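Local coordinates for protein polymeric Immunoglobulin Receptor (PDB 5F1S) that probably binds polymeric immunoglobulins and carries them across epithelia to mucosal surfaces, its released ectodomain serving as secretory component, at residues 137-142 with 199-204. Numbering follows the deposited sequence.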
# COMPACT_ATOMS: atom_id res chain seq x y z
N GLN A 137 0.60 9.59 -4.88
CA GLN A 137 1.53 10.34 -5.74
C GLN A 137 1.18 11.81 -5.81
O GLN A 137 2.07 12.65 -6.00
CB GLN A 137 1.56 9.79 -7.18
CG GLN A 137 0.25 9.94 -7.86
CD GLN A 137 0.15 9.19 -9.19
OE1 GLN A 137 0.87 8.21 -9.42
NE2 GLN A 137 -0.77 9.63 -10.05
N GLY A 138 -0.09 12.15 -5.66
CA GLY A 138 -0.49 13.53 -5.80
C GLY A 138 -0.07 14.42 -4.67
O GLY A 138 -0.29 15.63 -4.76
N TYR A 139 0.48 13.86 -3.58
CA TYR A 139 0.91 14.66 -2.44
C TYR A 139 2.41 14.86 -2.37
O TYR A 139 2.92 15.40 -1.38
CB TYR A 139 0.38 14.01 -1.14
CG TYR A 139 -1.15 14.10 -1.11
CD1 TYR A 139 -1.77 15.28 -0.78
CD2 TYR A 139 -1.95 13.02 -1.46
CE1 TYR A 139 -3.14 15.40 -0.78
CE2 TYR A 139 -3.32 13.13 -1.47
CZ TYR A 139 -3.91 14.32 -1.12
OH TYR A 139 -5.27 14.47 -1.12
N ARG A 140 3.14 14.47 -3.41
CA ARG A 140 4.60 14.55 -3.34
C ARG A 140 5.08 15.97 -3.04
O ARG A 140 6.04 16.15 -2.27
CB ARG A 140 5.20 14.03 -4.65
CG ARG A 140 5.21 12.51 -4.69
CD ARG A 140 5.50 11.94 -6.04
NE ARG A 140 5.50 10.48 -5.97
CZ ARG A 140 5.29 9.68 -7.00
NH1 ARG A 140 5.04 10.19 -8.21
NH2 ARG A 140 5.30 8.36 -6.80
N GLN A 141 4.46 16.97 -3.64
CA GLN A 141 4.92 18.35 -3.51
C GLN A 141 4.22 19.12 -2.40
O GLN A 141 4.51 20.31 -2.24
CB GLN A 141 4.70 19.11 -4.81
CG GLN A 141 5.20 18.42 -6.06
CD GLN A 141 6.69 18.20 -6.01
OE1 GLN A 141 7.39 18.84 -5.23
NE2 GLN A 141 7.19 17.26 -6.82
N HIS A 142 3.28 18.52 -1.68
CA HIS A 142 2.61 19.19 -0.58
C HIS A 142 3.51 19.25 0.65
O HIS A 142 4.30 18.34 0.93
CB HIS A 142 1.32 18.47 -0.19
CG HIS A 142 0.18 18.66 -1.13
ND1 HIS A 142 0.23 18.32 -2.47
CD2 HIS A 142 -1.08 19.10 -0.90
CE1 HIS A 142 -0.95 18.55 -3.02
NE2 HIS A 142 -1.76 19.03 -2.10
N GLY A 199 -2.19 18.49 2.40
CA GLY A 199 -3.41 19.04 1.81
C GLY A 199 -4.59 18.90 2.74
O GLY A 199 -4.49 19.14 3.95
N GLN A 200 -5.73 18.49 2.19
CA GLN A 200 -6.94 18.33 2.97
C GLN A 200 -7.16 16.88 3.37
O GLN A 200 -8.27 16.51 3.76
CB GLN A 200 -8.14 18.86 2.19
CG GLN A 200 -8.20 20.38 2.11
CD GLN A 200 -9.15 20.86 1.02
OE1 GLN A 200 -9.58 20.08 0.16
NE2 GLN A 200 -9.49 22.14 1.05
N GLN A 201 -6.14 16.04 3.27
CA GLN A 201 -6.28 14.64 3.65
C GLN A 201 -5.50 14.38 4.92
O GLN A 201 -4.48 15.02 5.18
CB GLN A 201 -5.77 13.70 2.56
CG GLN A 201 -6.52 13.72 1.26
CD GLN A 201 -7.95 13.71 1.45
OE1 GLN A 201 -8.51 12.86 2.16
NE2 GLN A 201 -8.61 14.70 0.84
N GLN A 202 -5.96 13.39 5.71
CA GLN A 202 -5.31 13.12 6.98
C GLN A 202 -5.47 11.64 7.31
O GLN A 202 -6.35 10.97 6.77
CB GLN A 202 -5.87 13.98 8.10
CG GLN A 202 -7.36 14.18 8.16
CD GLN A 202 -7.77 15.31 9.17
OE1 GLN A 202 -7.10 16.36 9.31
NE2 GLN A 202 -8.89 15.09 9.85
N VAL A 203 -4.60 11.14 8.15
CA VAL A 203 -4.77 9.80 8.72
C VAL A 203 -4.47 9.88 10.21
O VAL A 203 -3.50 10.53 10.62
CB VAL A 203 -3.90 8.74 8.01
CG1 VAL A 203 -2.41 9.02 8.12
CG2 VAL A 203 -4.19 7.38 8.64
N ALA A 204 -5.34 9.27 11.03
CA ALA A 204 -5.21 9.32 12.49
C ALA A 204 -4.20 8.31 13.01
O ALA A 204 -4.11 7.16 12.54
CB ALA A 204 -6.60 9.10 13.12
O HOH W 1 -6.20 17.46 -0.56
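Tyr139 and His142 meet Gly199 and Gln201 where the B–C loop, equivalent to CDR1 of an immunoglobulin V-set domain, faces the F–G turn, equivalent to CDR3, and the first residue of strand G. This small surface contact illustrates how CDR-like loops, though distant in sequence, come together at one end of a beta sandwich. The polar link is indirect: one water lies 3.2 Å from Tyr139 OH, in the plane of the ring at its edge, and accepts the backbone N-H of Gln200 at 3.0 Å. The remaining contact is van der Waals packing. Tyr139 has CG anti to its carbonyl carbon (chi1 -66°), which sends the phenol toward the Gln201 side chain, crossed at about a right angle. Tyr139 CD1 sits over the centre of the His142 imidazole. A valine here, lacking ring and hydroxyl, would probably leave the water without its B–C loop partner and the imidazole less fixed on one face. Within the B–C loop, a type I turn from Tyr139 to His142 is closed by His142 N to Tyr139 O, and Lys144 NZ donates to the carbonyls of both residues. Gly199 suits the close approach: its phi is positive, and a CB on it would come within 3.1 Å of His142 CD2 and 3.3 Å of Tyr139 CE1.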